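Local structure of putative 2OG-Fe(II) oxygenase family protein (Caulobacter crescentus CB15, 3OOX) at residues S295-A298 against D299-L302; S13-A16 against K17-R21; A286-P289 against D290-P293. The protein is probably an iron(II)- and 2-oxoglutarate-dependent oxygenase, perhaps forming ethene from 2-oxoglutarate and oxidising L-arginine. All coordinates share one frame; numbering follows the deposited sequence.

The three contacts are local and lie in series along the chain: interaction 2 near the N-terminus, then interactions 3 and 1, whose segments are separated by a single residue and make no other touch. Interactions 1 and 3 have centres about 18 Å apart and fall on the same side of the chain's centre; 286-293 belongs to the loop that leads from strand 276-277 to strand 296-297, where interaction 1 begins. Interaction 2 stands apart, its centre about 33 Å from that of interaction 1 and about 32 Å from that of interaction 3. Separate ethanediol molecules, probably from the crystallisation liquor, lie about 4 Å from the side chain of Ile296 and from that of Tyr15.

Interaction 1. Residues S295-A298 against D299-L302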
loop_
_atom_site.group_PDB
_atom_site.type_symbol
_atom_site.label_atom_id
_atom_site.label_comp_id
_atom_site.label_asym_id
_atom_site.label_seq_id
_atom_site.Cartn_x
_atom_site.Cartn_y
_atom_site.Cartn_z
ATOM N N SER A 295 -19.763 -7.908 13.330
ATOM C CA SER A 295 -19.103 -6.809 12.639
ATOM C C SER A 295 -18.026 -6.184 13.527
ATOM O O SER A 295 -17.919 -6.483 14.715
ATOM C CB SER A 295 -20.126 -5.770 12.197
ATOM O OG SER A 295 -21.130 -6.367 11.395
ATOM N N ILE A 296 -17.207 -5.310 12.938
ATOM C CA ILE A 296 -16.031 -4.766 13.633
ATOM C C ILE A 296 -15.704 -3.425 13.021
ATOM O O ILE A 296 -15.887 -3.254 11.815
ATOM C CB ILE A 296 -14.805 -5.755 13.535
ATOM C CG1 ILE A 296 -13.712 -5.359 14.520
ATOM C CG2 ILE A 296 -14.264 -5.870 12.074
ATOM C CD1 ILE A 296 -12.669 -6.452 14.753
ATOM N N THR A 297 -15.271 -2.446 13.818
ATOM C CA THR A 297 -14.847 -1.187 13.213
ATOM C C THR A 297 -13.484 -1.392 12.557
ATOM O O THR A 297 -12.724 -2.271 12.957
ATOM C CB THR A 297 -14.714 -0.022 14.184
ATOM O OG1 THR A 297 -13.689 -0.283 15.157
ATOM C CG2 THR A 297 -16.044 0.251 14.937
ATOM N N ALA A 298 -13.152 -0.549 11.587
ATOM C CA ALA A 298 -11.842 -0.649 10.947
ATOM C C ALA A 298 -10.728 -0.508 11.978
ATOM O O ALA A 298 -9.713 -1.243 11.945
ATOM C CB ALA A 298 -11.696 0.439 9.872
ATOM N N ASP A 299 -10.885 0.397 12.956
ATOM C CA ASP A 299 -9.817 0.567 13.923
ATOM C C ASP A 299 -9.695 -0.644 14.851
ATOM O O ASP A 299 -8.569 -1.024 15.220
ATOM C CB ASP A 299 -9.927 1.852 14.740
ATOM C CG ASP A 299 -8.642 2.156 15.461
ATOM O OD1 ASP A 299 -7.618 2.355 14.748
ATOM O OD2 ASP A 299 -8.658 2.120 16.714
ATOM N N GLU A 300 -10.810 -1.236 15.251
ATOM C CA GLU A 300 -10.811 -2.461 16.060
ATOM C C GLU A 300 -10.068 -3.580 15.315
ATOM O O GLU A 300 -9.302 -4.342 15.899
ATOM C CB GLU A 300 -12.265 -2.906 16.384
ATOM C CG GLU A 300 -12.997 -2.071 17.488
ATOM C CD GLU A 300 -14.559 -2.179 17.529
ATOM O OE1 GLU A 300 -15.225 -2.957 16.789
ATOM O OE2 GLU A 300 -15.146 -1.453 18.377
ATOM N N PHE A 301 -10.367 -3.687 14.031
ATOM C CA PHE A 301 -9.757 -4.715 13.158
ATOM C C PHE A 301 -8.262 -4.461 13.004
ATOM O O PHE A 301 -7.465 -5.396 13.087
ATOM C CB PHE A 301 -10.439 -4.704 11.809
ATOM C CG PHE A 301 -9.936 -5.754 10.849
ATOM C CD1 PHE A 301 -10.358 -7.042 10.941
ATOM C CD2 PHE A 301 -9.027 -5.424 9.854
ATOM C CE1 PHE A 301 -9.923 -8.000 10.051
ATOM C CE2 PHE A 301 -8.579 -6.379 8.954
ATOM C CZ PHE A 301 -9.032 -7.668 9.064
ATOM N N LEU A 302 -7.900 -3.186 12.820
ATOM C CA LEU A 302 -6.505 -2.788 12.742
ATOM C C LEU A 302 -5.781 -3.202 13.988
ATOM O O LEU A 302 -4.711 -3.832 13.915
ATOM C CB LEU A 302 -6.387 -1.274 12.539
ATOM C CG LEU A 302 -4.996 -0.720 12.274
ATOM C CD1 LEU A 302 -4.308 -1.435 11.108
ATOM C CD2 LEU A 302 -5.117 0.766 12.024
#
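Ile296 lays its CG1-CD1 branch over the first turn of the helix, with CG1 3.4 Å from Glu300 CB and CD1 against the backbone of Phe301. The Ile296 and Glu300 side chains run past each other in opposite directions. The other branch of Ile296 puts CG2 4.0 Å from Phe301 CB, while the Phe301 ring continues away to pack on Met234 and Arg237 of helix 233-238.

Two reciprocal bonds join Thr297 to Glu300. With chi1 at 63°, Thr297 OG1 sits between its own backbone N and carbonyl carbon, where it accepts from Glu300 N at 3.0 Å. In return, in the conformer described here (one of two modelled), Glu300, extended beyond CG, brings OE1 back to accept from Thr297 N at 3.0 Å; this bond is almost straight (176° at the hydrogen), although the N-H arrives from above the carboxylate plane, 53° out of it. Thr297 CG2 lies alongside the same carboxylate, 3.8 Å from Glu300 OE1. A valine here would probably leave Glu300 N without its side-chain acceptor and weaken the hold on the start of the helix.

The backbone then takes over: Phe301 N donates to Thr297 O at 3.0 Å and Leu302 N to Ala298 O at 2.8 Å, the first i to i+4 bonds of the turn. Strand 296-297 pairs with strand 276-277 through Ile296 and Ile277, so the cap is built where a short two-stranded antiparallel sheet passes into helix 298-309. With Glu300 in this conformer, the paired OG1 and OE1 bonds define a capping box, with Thr297 as the N-cap.

Interaction 2. Residues S13-A16 against K17-R21; sequences SLYA and KDFTR
Leu14 reaches across to Arg21 with the ends of its side chain. Its CB lies 4.1 Å from Asp18 O; CG, anti to the carbonyl carbon (chi1 -62°), then sends both methyls to the guanidinium. CD1 sits over one face, 3.6 Å above the plane and offset toward the rim, with Arg21 NE 3.7 Å away, and CD2 lies over a face beside NH1 at 3.6 Å. The extended Arg21 chain also brings CG and CD to 4.1 Å from Leu14 CD1, while NE forms a salt bridge with Glu25.

The backbone between them is a junction of two helices, 13-17 and 19-33. Lys17 N donates to Ser13 O and Asp18 N to Leu14 O, i to i+4 bonds that end the first helix; Asp18 then leaves helical angles and serves as N-cap of the second, its OD1 accepting a weak 3.3 Å bond from Arg21 N. A water takes part at the break, donating to Ala16 O and accepting from Phe19 N.

Tyr15 and Phe19 lie side by side, pointing the same way, in an offset edge-to-face pair: the edge of Phe19 turns toward the face of Tyr15, with planes at 83° and centroids 5.6 Å apart. Both rings rest on helix 127-152, where Tyr15 OH bonds to Glu147, and Phe19 also makes a cation-pi contact with Arg157. Nearer the start of the first helix, a second water bridges Ser13 OG and Lys17 NZ, accepting from the ammonium; Ser13 OG is also hydrogen-bonded to Ser11 OG.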
loop_
_atom_site.group_PDB
_atom_site.type_symbol
_atom_site.label_atom_id
_atom_site.label_comp_id
_atom_site.label_asym_id
_atom_site.label_seq_id
_atom_site.Cartn_x
_atom_site.Cartn_y
_atom_site.Cartn_z
ATOM N N SER A 13 -7.144 5.195 -18.781
ATOM C CA SER A 13 -7.901 5.982 -19.768
ATOM C C SER A 13 -9.359 5.485 -19.855
ATOM O O SER A 13 -10.272 6.253 -20.210
ATOM C CB SER A 13 -7.194 5.928 -21.130
ATOM O OG SER A 13 -7.278 4.633 -21.681
ATOM N N LEU A 14 -9.591 4.218 -19.508
ATOM C CA LEU A 14 -10.915 3.641 -19.522
ATOM C C LEU A 14 -11.818 4.167 -18.408
ATOM O O LEU A 14 -13.032 4.036 -18.503
ATOM C CB LEU A 14 -10.871 2.106 -19.467
ATOM C CG LEU A 14 -10.164 1.439 -20.655
ATOM C CD1 LEU A 14 -10.051 -0.064 -20.384
ATOM C CD2 LEU A 14 -10.801 1.683 -22.042
ATOM N N TYR A 15 -11.243 4.724 -17.339
ATOM C CA TYR A 15 -12.046 5.252 -16.238
ATOM C C TYR A 15 -13.064 6.278 -16.760
ATOM O O TYR A 15 -14.233 6.193 -16.406
ATOM C CB TYR A 15 -11.128 5.838 -15.160
ATOM C CG TYR A 15 -11.850 6.557 -14.032
ATOM C CD1 TYR A 15 -12.260 5.877 -12.897
ATOM C CD2 TYR A 15 -12.092 7.922 -14.104
ATOM C CE1 TYR A 15 -12.928 6.566 -11.849
ATOM C CE2 TYR A 15 -12.720 8.605 -13.078
ATOM C CZ TYR A 15 -13.141 7.935 -11.962
ATOM O OH TYR A 15 -13.806 8.651 -10.959
ATOM N N ALA A 16 -12.618 7.190 -17.621
ATOM C CA ALA A 16 -13.501 8.161 -18.294
ATOM C C ALA A 16 -14.104 7.588 -19.574
ATOM O O ALA A 16 -15.285 7.812 -19.850
ATOM C CB ALA A 16 -12.733 9.458 -18.607
ATOM N N LYS A 17 -13.306 6.871 -20.385
ATOM C CA LYS A 17 -13.794 6.480 -21.705
ATOM C C LYS A 17 -14.829 5.360 -21.692
ATOM O O LYS A 17 -15.714 5.312 -22.561
ATOM C CB LYS A 17 -12.648 6.063 -22.647
ATOM C CG LYS A 17 -11.783 7.177 -23.151
ATOM C CD LYS A 17 -10.668 6.598 -24.050
ATOM C CE LYS A 17 -9.691 7.685 -24.501
ATOM N NZ LYS A 17 -8.425 7.119 -25.093
ATOM N N ASP A 18 -14.707 4.431 -20.745
ATOM C CA ASP A 18 -15.565 3.259 -20.694
ATOM C C ASP A 18 -15.491 2.664 -19.293
ATOM O O ASP A 18 -14.875 1.613 -19.086
ATOM C CB ASP A 18 -15.123 2.219 -21.728
ATOM C CG ASP A 18 -16.136 1.077 -21.902
ATOM O OD1 ASP A 18 -17.094 0.934 -21.111
ATOM O OD2 ASP A 18 -15.977 0.301 -22.863
ATOM N N PHE A 19 -16.136 3.337 -18.345
ATOM C CA PHE A 19 -16.000 2.985 -16.953
ATOM C C PHE A 19 -16.516 1.559 -16.701
ATOM O O PHE A 19 -15.942 0.812 -15.905
ATOM C CB PHE A 19 -16.727 3.989 -16.064
ATOM C CG PHE A 19 -16.639 3.669 -14.621
ATOM C CD1 PHE A 19 -15.513 4.003 -13.891
ATOM C CD2 PHE A 19 -17.653 2.973 -14.001
ATOM C CE1 PHE A 19 -15.430 3.697 -12.524
ATOM C CE2 PHE A 19 -17.572 2.670 -12.646
ATOM C CZ PHE A 19 -16.446 3.012 -11.936
ATOM N N THR A 20 -17.566 1.151 -17.399
ATOM C CA THR A 20 -18.089 -0.208 -17.225
ATOM C C THR A 20 -17.025 -1.268 -17.527
ATOM O O THR A 20 -16.868 -2.237 -16.771
ATOM C CB THR A 20 -19.343 -0.421 -18.110
ATOM O OG1 THR A 20 -20.370 0.451 -17.626
ATOM C CG2 THR A 20 -19.846 -1.875 -18.036
ATOM N N ARG A 21 -16.289 -1.095 -18.614
ATOM C CA ARG A 21 -15.185 -1.992 -18.918
ATOM C C ARG A 21 -14.006 -1.898 -17.906
ATOM O O ARG A 21 -13.417 -2.925 -17.522
ATOM C CB ARG A 21 -14.706 -1.714 -20.338
ATOM C CG ARG A 21 -13.424 -2.404 -20.728
ATOM C CD ARG A 21 -13.094 -2.099 -22.163
ATOM N NE ARG A 21 -11.739 -2.548 -22.476
ATOM C CZ ARG A 21 -10.981 -2.060 -23.452
ATOM N NH1 ARG A 21 -11.447 -1.110 -24.270
ATOM N NH2 ARG A 21 -9.746 -2.526 -23.606
HETATM O O HOH W 1 -8.172 4.293 -24.166
HETATM O O HOH W 2 -17.291 6.038 -18.957
#

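Interaction 3. Residues A286-P289 against D290-P293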
loop_
_atom_site.group_PDB
_atom_site.type_symbol
_atom_site.label_atom_id
_atom_site.label_comp_id
_atom_site.label_asym_id
_atom_site.label_seq_id
_atom_site.Cartn_x
_atom_site.Cartn_y
_atom_site.Cartn_z
ATOM N N ALA A 286 -25.497 -19.182 -0.223
ATOM C CA ALA A 286 -25.503 -20.563 0.232
ATOM C C ALA A 286 -24.127 -21.200 0.198
ATOM O O ALA A 286 -23.739 -21.902 1.132
ATOM C CB ALA A 286 -26.492 -21.405 -0.609
ATOM N N GLU A 287 -23.377 -20.933 -0.873
ATOM C CA GLU A 287 -22.061 -21.569 -1.074
ATOM C C GLU A 287 -20.944 -20.842 -0.333
ATOM O O GLU A 287 -19.891 -21.434 -0.045
ATOM C CB GLU A 287 -21.704 -21.679 -2.564
ATOM C CG GLU A 287 -22.359 -20.645 -3.474
ATOM C CD GLU A 287 -23.828 -20.953 -3.749
ATOM O OE1 GLU A 287 -24.132 -22.086 -4.189
ATOM O OE2 GLU A 287 -24.677 -20.063 -3.518
ATOM N N ASN A 288 -21.191 -19.576 -0.024
ATOM C CA ASN A 288 -20.241 -18.733 0.678
ATOM C C ASN A 288 -20.958 -18.046 1.836
ATOM O O ASN A 288 -21.280 -16.859 1.750
ATOM C CB ASN A 288 -19.633 -17.695 -0.272
ATOM C CG ASN A 288 -18.494 -16.907 0.358
ATOM O OD1 ASN A 288 -17.747 -17.432 1.192
ATOM N ND2 ASN A 288 -18.356 -15.637 -0.035
ATOM N N PRO A 289 -21.256 -18.815 2.908
ATOM C CA PRO A 289 -21.924 -18.192 4.058
ATOM C C PRO A 289 -21.073 -17.132 4.734
ATOM O O PRO A 289 -19.850 -17.080 4.548
ATOM C CB PRO A 289 -22.220 -19.373 5.016
ATOM C CG PRO A 289 -21.398 -20.535 4.506
ATOM C CD PRO A 289 -21.089 -20.273 3.059
ATOM N N ASP A 290 -21.736 -16.290 5.517
ATOM C CA ASP A 290 -21.082 -15.187 6.190
ATOM C C ASP A 290 -20.005 -15.698 7.161
ATOM O O ASP A 290 -20.298 -16.413 8.131
ATOM C CB ASP A 290 -22.138 -14.365 6.919
ATOM C CG ASP A 290 -21.656 -13.005 7.361
ATOM O OD1 ASP A 290 -20.454 -12.676 7.255
ATOM O OD2 ASP A 290 -22.532 -12.271 7.832
ATOM N N ARG A 291 -18.745 -15.331 6.870
ATOM C CA ARG A 291 -17.622 -15.722 7.716
ATOM C C ARG A 291 -17.444 -14.771 8.894
ATOM O O ARG A 291 -16.664 -15.059 9.816
ATOM C CB ARG A 291 -16.344 -15.749 6.883
ATOM C CG ARG A 291 -16.427 -16.635 5.707
ATOM C CD ARG A 291 -15.167 -16.513 4.873
ATOM N NE ARG A 291 -15.419 -17.038 3.539
ATOM C CZ ARG A 291 -14.488 -17.515 2.722
ATOM N NH1 ARG A 291 -13.195 -17.530 3.068
ATOM N NH2 ARG A 291 -14.852 -17.962 1.535
ATOM N N TYR A 292 -18.183 -13.661 8.883
ATOM C CA TYR A 292 -18.000 -12.586 9.845
ATOM C C TYR A 292 -19.327 -12.142 10.465
ATOM O O TYR A 292 -19.754 -11.020 10.268
ATOM C CB TYR A 292 -17.276 -11.413 9.159
ATOM C CG TYR A 292 -16.030 -11.871 8.406
ATOM C CD1 TYR A 292 -14.882 -12.216 9.105
ATOM C CD2 TYR A 292 -16.004 -11.980 7.002
ATOM C CE1 TYR A 292 -13.749 -12.665 8.458
ATOM C CE2 TYR A 292 -14.862 -12.419 6.335
ATOM C CZ TYR A 292 -13.739 -12.749 7.069
ATOM O OH TYR A 292 -12.612 -13.180 6.409
ATOM N N PRO A 293 -19.967 -13.041 11.233
ATOM C CA PRO A 293 -21.279 -12.696 11.775
ATOM C C PRO A 293 -21.242 -11.534 12.763
ATOM O O PRO A 293 -22.280 -10.885 12.958
ATOM C CB PRO A 293 -21.726 -13.985 12.470
ATOM C CG PRO A 293 -20.477 -14.701 12.817
ATOM C CD PRO A 293 -19.516 -14.365 11.689
HETATM O O HOH W 3 -17.970 -18.746 3.594
#
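A single amide oxygen, Asn288 OD1, takes up two N-H groups of Arg291 and a water at once, across the two intervening residues. This grip lies in the loop between strands 276-277 and 296-297, and overlaps an Asx turn in which Asp290 OD1 accepts from Tyr292 N at 3.0 Å, met from above the carboxylate plane.

Of the two guanidinium bonds, that from Arg291 NH2 to Asn288 OD1 is the shorter and straighter, 3.0 Å with 161° at the hydrogen; the one from NE is weak, at 3.3 Å. Asn288 OD1 lies at the edge of the guanidinium, close to its plane, yet the amide plane is turned 85° against it. The NH2 donor stands tilted 34° from the amide's carbonyl plane. Arg291 CG passes 3.6 Å from Pro289 O, and the extended chain beyond it takes the guanidinium to Asn288 OD1.

Asn240 ties the bend down from outside: its O accepts from Asn288 ND2, its ND2 donates to Pro289 O and its OD1 accepts from Arg291 N. Asp290 OD1 has a further partner in Thr279 OG1. Within the bend, one water donates to Asn288 OD1 and to Pro289 O, each at 2.7 Å, and weakly accepts from Arg291 NE.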